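Local coordinates for protein RhCC (Rhodococcus jostii, PDB 4U5R) that probably acts as an unusual cofactor-independent oxygenase of the tautomerase superfamily and binds magnesium, at residues V29-V41 and M127-P139. The protein carries 1 engineered substitution. Numbering follows the deposited sequence.
Sequences VDYVNLPRFYVVV and MEKLWAKENRPIP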
loop_
_atom_site.group_PDB
_atom_site.type_symbol
_atom_site.label_atom_id
_atom_site.label_comp_id
_atom_site.label_asym_id
_atom_site.label_seq_id
_atom_site.Cartn_x
_atom_site.Cartn_y
_atom_site.Cartn_z
ATOM N N VAL B 29 0.532 6.455 21.406
ATOM C CA VAL B 29 1.140 6.879 22.668
ATOM C C VAL B 29 0.276 6.441 23.845
ATOM O O VAL B 29 0.767 5.829 24.795
ATOM C CB VAL B 29 1.330 8.409 22.745
ATOM C CG1 VAL B 29 1.830 8.798 24.141
ATOM C CG2 VAL B 29 2.301 8.894 21.697
ATOM N N ASP B 30 -1.019 6.738 23.773
ATOM C CA ASP B 30 -1.916 6.482 24.896
ATOM C C ASP B 30 -2.165 4.999 25.134
ATOM O O ASP B 30 -2.225 4.555 26.282
ATOM C CB ASP B 30 -3.257 7.199 24.696
ATOM C CG ASP B 30 -3.130 8.703 24.793
ATOM O OD1 ASP B 30 -2.066 9.166 25.251
ATOM O OD2 ASP B 30 -4.096 9.422 24.436
ATOM N N TYR B 31 -2.306 4.222 24.066
ATOM C CA TYR B 31 -2.694 2.823 24.230
ATOM C C TYR B 31 -1.523 1.844 24.306
ATOM O O TYR B 31 -1.682 0.740 24.826
ATOM C CB TYR B 31 -3.645 2.401 23.104
ATOM C CG TYR B 31 -5.081 2.798 23.364
ATOM C CD1 TYR B 31 -5.556 4.049 22.992
ATOM C CD2 TYR B 31 -5.959 1.923 23.992
ATOM C CE1 TYR B 31 -6.866 4.418 23.234
ATOM C CE2 TYR B 31 -7.276 2.283 24.238
ATOM C CZ TYR B 31 -7.720 3.530 23.856
ATOM O OH TYR B 31 -9.025 3.894 24.099
ATOM N N VAL B 32 -0.351 2.225 23.812
ATOM C CA VAL B 32 0.751 1.267 23.788
ATOM C C VAL B 32 2.133 1.930 23.954
ATOM O O VAL B 32 3.162 1.322 23.651
ATOM C CB VAL B 32 0.688 0.427 22.479
ATOM C CG1 VAL B 32 1.212 1.211 21.281
ATOM C CG2 VAL B 32 1.407 -0.908 22.641
ATOM N N ASN B 33 2.138 3.152 24.494
ATOM C CA ASN B 33 3.343 3.979 24.680
ATOM C C ASN B 33 4.389 3.773 23.593
ATOM O O ASN B 33 5.563 3.517 23.854
ATOM C CB ASN B 33 3.975 3.745 26.059
ATOM C CG ASN B 33 5.075 4.762 26.379
ATOM O OD1 ASN B 33 4.902 5.966 26.176
ATOM N ND2 ASN B 33 6.204 4.277 26.883
ATOM N N LEU B 34 3.934 3.869 22.357
ATOM C CA LEU B 34 4.823 3.846 21.218
ATOM C C LEU B 34 5.588 5.163 21.170
ATOM O O LEU B 34 5.040 6.218 21.509
ATOM C CB LEU B 34 4.019 3.648 19.931
ATOM C CG LEU B 34 4.403 2.537 18.965
ATOM C CD1 LEU B 34 4.552 1.244 19.725
ATOM C CD2 LEU B 34 3.341 2.405 17.878
ATOM N N PRO B 35 6.852 5.111 20.741
ATOM C CA PRO B 35 7.577 6.349 20.448
ATOM C C PRO B 35 6.773 7.180 19.454
ATOM O O PRO B 35 6.247 6.614 18.484
ATOM C CB PRO B 35 8.895 5.862 19.839
ATOM C CG PRO B 35 9.051 4.457 20.360
ATOM C CD PRO B 35 7.668 3.903 20.506
ATOM N N ARG B 36 6.643 8.474 19.707
ATOM C CA ARG B 36 5.784 9.306 18.880
ATOM C C ARG B 36 6.224 9.258 17.428
ATOM O O ARG B 36 5.380 9.193 16.523
ATOM C CB ARG B 36 5.775 10.747 19.388
ATOM C CG ARG B 36 5.213 10.913 20.781
ATOM C CD ARG B 36 5.363 12.354 21.217
ATOM N NE ARG B 36 4.697 13.213 20.251
ATOM C CZ ARG B 36 3.407 13.520 20.312
ATOM N NH1 ARG B 36 2.865 14.292 19.383
ATOM N NH2 ARG B 36 2.662 13.052 21.309
ATOM N N PHE B 37 7.534 9.244 17.190
ATOM C CA PHE B 37 8.033 9.340 15.824
ATOM C C PHE B 37 7.781 8.082 14.974
ATOM O O PHE B 37 7.969 8.146 13.761
ATOM C CB PHE B 37 9.533 9.677 15.798
ATOM C CG PHE B 37 10.417 8.574 16.302
ATOM C CD1 PHE B 37 10.914 7.606 15.443
ATOM C CD2 PHE B 37 10.787 8.540 17.632
ATOM C CE1 PHE B 37 11.734 6.600 15.921
ATOM C CE2 PHE B 37 11.612 7.535 18.112
ATOM C CZ PHE B 37 12.087 6.571 17.248
ATOM N N TYR B 38 7.378 6.963 15.594
ATOM C CA TYR B 38 6.888 5.790 14.843
ATOM C C TYR B 38 5.664 6.136 13.997
ATOM O O TYR B 38 5.439 5.521 12.950
ATOM C CB TYR B 38 6.496 4.619 15.758
ATOM C CG TYR B 38 7.619 3.784 16.332
ATOM C CD1 TYR B 38 8.944 4.154 16.178
ATOM C CD2 TYR B 38 7.335 2.622 17.032
ATOM C CE1 TYR B 38 9.963 3.389 16.724
ATOM C CE2 TYR B 38 8.343 1.845 17.570
ATOM C CZ TYR B 38 9.648 2.239 17.415
ATOM O OH TYR B 38 10.645 1.477 17.966
ATOM N N VAL B 39 4.869 7.102 14.454
ATOM C CA VAL B 39 3.603 7.416 13.785
ATOM C C VAL B 39 3.809 8.405 12.633
ATOM O O VAL B 39 4.056 9.596 12.841
ATOM C CB VAL B 39 2.570 7.983 14.788
ATOM C CG1 VAL B 39 1.187 8.017 14.162
ATOM C CG2 VAL B 39 2.529 7.132 16.043
ATOM N N VAL B 40 3.677 7.884 11.419
ATOM C CA VAL B 40 3.869 8.670 10.204
ATOM C C VAL B 40 2.512 8.842 9.515
ATOM O O VAL B 40 1.775 7.867 9.292
ATOM C CB VAL B 40 4.884 7.994 9.252
ATOM C CG1 VAL B 40 4.950 8.724 7.920
ATOM C CG2 VAL B 40 6.270 7.908 9.910
ATOM N N VAL B 41 2.171 10.085 9.197
ATOM C CA VAL B 41 0.930 10.378 8.485
ATOM C C VAL B 41 1.246 11.157 7.207
ATOM O O VAL B 41 1.808 12.271 7.234
ATOM C CB VAL B 41 -0.071 11.182 9.347
ATOM C CG1 VAL B 41 -1.355 11.407 8.557
ATOM C CG2 VAL B 41 -0.398 10.462 10.639
ATOM N N MET B 127 14.758 -0.420 25.815
ATOM C CA MET B 127 15.191 0.415 24.700
ATOM C C MET B 127 14.004 1.071 23.991
ATOM O O MET B 127 14.101 2.222 23.565
ATOM C CB MET B 127 16.017 -0.397 23.700
ATOM C CG MET B 127 16.634 0.429 22.566
ATOM S SD MET B 127 17.674 1.827 23.062
ATOM C CE MET B 127 18.832 1.021 24.163
ATOM N N GLU B 128 12.882 0.365 23.873
ATOM C CA GLU B 128 11.725 0.991 23.240
ATOM C C GLU B 128 11.261 2.173 24.072
ATOM O O GLU B 128 10.945 3.231 23.528
ATOM C CB GLU B 128 10.570 0.009 23.039
ATOM C CG GLU B 128 9.381 0.662 22.324
ATOM C CD GLU B 128 8.207 -0.270 22.149
ATOM O OE1 GLU B 128 7.564 -0.616 23.162
ATOM O OE2 GLU B 128 7.933 -0.647 20.995
ATOM N N LYS B 129 11.230 1.987 25.389
ATOM C CA LYS B 129 10.876 3.074 26.289
ATOM C C LYS B 129 11.850 4.246 26.205
ATOM O O LYS B 129 11.452 5.394 26.343
ATOM C CB LYS B 129 10.803 2.578 27.734
ATOM C CG LYS B 129 9.690 1.579 28.007
ATOM C CD LYS B 129 9.664 1.209 29.490
ATOM C CE LYS B 129 8.497 0.290 29.842
ATOM N NZ LYS B 129 8.655 -1.073 29.265
ATOM N N LEU B 130 13.129 3.946 25.993
ATOM C CA LEU B 130 14.156 4.973 25.833
ATOM C C LEU B 130 13.971 5.772 24.546
ATOM O O LEU B 130 14.060 7.002 24.526
ATOM C CB LEU B 130 15.543 4.323 25.840
ATOM C CG LEU B 130 16.752 5.249 25.944
ATOM C CD1 LEU B 130 16.722 6.005 27.266
ATOM C CD2 LEU B 130 18.046 4.448 25.817
ATOM N N TRP B 131 13.722 5.045 23.467
ATOM C CA TRP B 131 13.375 5.671 22.203
ATOM C C TRP B 131 12.162 6.587 22.341
ATOM O O TRP B 131 12.135 7.668 21.757
ATOM C CB TRP B 131 13.106 4.603 21.145
ATOM C CG TRP B 131 14.324 4.035 20.491
ATOM C CD1 TRP B 131 15.580 3.915 21.025
ATOM C CD2 TRP B 131 14.398 3.507 19.167
ATOM N NE1 TRP B 131 16.432 3.339 20.106
ATOM C CE2 TRP B 131 15.731 3.081 18.958
ATOM C CE3 TRP B 131 13.466 3.348 18.134
ATOM C CZ2 TRP B 131 16.152 2.512 17.762
ATOM C CZ3 TRP B 131 13.879 2.770 16.956
ATOM C CH2 TRP B 131 15.216 2.366 16.772
ATOM N N ALA B 132 11.170 6.165 23.121
ATOM C CA ALA B 132 9.960 6.974 23.319
ATOM C C ALA B 132 10.276 8.250 24.113
ATOM O O ALA B 132 9.883 9.354 23.716
ATOM C CB ALA B 132 8.877 6.160 24.013
ATOM N N LYS B 133 11.028 8.098 25.201
ATOM C CA LYS B 133 11.385 9.220 26.063
ATOM C C LYS B 133 12.217 10.268 25.316
ATOM O O LYS B 133 12.000 11.479 25.452
ATOM C CB LYS B 133 12.148 8.703 27.292
ATOM C CG LYS B 133 12.430 9.746 28.360
ATOM C CD LYS B 133 13.228 9.154 29.514
ATOM C CE LYS B 133 14.580 8.638 29.038
ATOM N NZ LYS B 133 15.405 9.714 28.406
ATOM N N GLU B 134 13.171 9.798 24.526
ATOM C CA GLU B 134 14.033 10.684 23.761
ATOM C C GLU B 134 13.344 11.195 22.510
ATOM O O GLU B 134 13.708 12.239 21.964
ATOM C CB GLU B 134 15.321 9.958 23.373
ATOM C CG GLU B 134 16.179 9.593 24.556
ATOM C CD GLU B 134 16.867 10.805 25.151
ATOM O OE1 GLU B 134 16.960 11.841 24.454
ATOM O OE2 GLU B 134 17.310 10.722 26.314
ATOM N N ASN B 135 12.342 10.435 22.076
ATOM C CA ASN B 135 11.627 10.647 20.816
ATOM C C ASN B 135 12.550 10.705 19.601
ATOM O O ASN B 135 12.366 11.526 18.704
ATOM C CB ASN B 135 10.770 11.908 20.877
ATOM C CG ASN B 135 9.644 11.885 19.866
ATOM O OD1 ASN B 135 9.270 10.819 19.363
ATOM N ND2 ASN B 135 9.103 13.053 19.552
ATOM N N ARG B 136 13.529 9.805 19.573
ATOM C CA ARG B 136 14.391 9.657 18.405
ATOM C C ARG B 136 14.932 8.237 18.391
ATOM O O ARG B 136 15.034 7.595 19.430
ATOM C CB ARG B 136 15.525 10.686 18.419
ATOM C CG ARG B 136 16.400 10.621 19.653
ATOM C CD ARG B 136 17.407 11.770 19.684
ATOM N NE ARG B 136 16.744 13.072 19.608
ATOM C CZ ARG B 136 16.298 13.762 20.657
ATOM N NH1 ARG B 136 16.434 13.287 21.893
ATOM N NH2 ARG B 136 15.709 14.936 20.468
ATOM N N PRO B 137 15.242 7.717 17.204
ATOM C CA PRO B 137 15.832 6.373 17.192
ATOM C C PRO B 137 17.298 6.404 17.606
ATOM O O PRO B 137 18.132 6.944 16.880
ATOM C CB PRO B 137 15.668 5.921 15.737
ATOM C CG PRO B 137 15.490 7.169 14.958
ATOM C CD PRO B 137 14.899 8.207 15.860
ATOM N N ILE B 138 17.590 5.828 18.768
ATOM C CA ILE B 138 18.939 5.817 19.326
ATOM C C ILE B 138 19.685 4.545 18.944
ATOM O O ILE B 138 19.209 3.443 19.214
ATOM C CB ILE B 138 18.929 5.916 20.873
ATOM C CG1 ILE B 138 18.090 7.102 21.359
ATOM C CG2 ILE B 138 20.365 5.989 21.399
ATOM C CD1 ILE B 138 18.757 8.437 21.213
ATOM N N PRO B 139 20.852 4.687 18.295
ATOM C CA PRO B 139 21.674 3.504 18.005
ATOM C C PRO B 139 21.956 2.687 19.259
ATOM O O PRO B 139 22.274 3.258 20.308
ATOM C CB PRO B 139 22.964 4.104 17.448
ATOM C CG PRO B 139 22.522 5.400 16.818
ATOM C CD PRO B 139 21.434 5.918 17.731
HETATM O O HOH W 1 7.733 9.648 22.173
HETATM O O HOH W 2 6.661 14.576 18.023
HETATM O O HOH W 3 9.750 -0.787 18.975
#
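P35 and A132 bring the two backbones closest, with P35 CA 3.8 Å from A132 CA. The loop 33-35 and the 3-10 turn 36-38 meet helix 126-134 and the chain that leaves it. N135, the first residue past the helix, has positive phi and turns its side chain back to the 3-10 turn. N135 OD1 accepts a weak hydrogen bond from F37 N (3.2 Å, 133°) and lies at the edge of the F37 ring. Two waters add bridges: one joins R36 N to A132 O, the other R36 NE to N135 ND2. R36 also forms a salt bridge with E22.

F37 CG sits between its backbone N and carbonyl carbon (chi1 69°), which carries the ring onto the chain after the helix. P137 CD lies over one ring face, 3.8 Å from the centroid, in a CH-pi contact. At the rim, F37 CZ meets W131 CE3 at 3.6 Å. With an alanine here, a gap beside W131 is likely, and P137 CD would lose the ring face it rests on. P35 CG packs on A132 CB and covers a face of Y38. The Y38 edge meets W131, and a water links Y38 OH to E128 OE2. E128 OE1 takes a salt bridge from R71 and a hydrogen bond from E124 N.

Away from the magnesium site, the contact joins helix 126-134 to the helix 14-32/strand 40-46 connection, part of the tautomerase beta-alpha-beta unit.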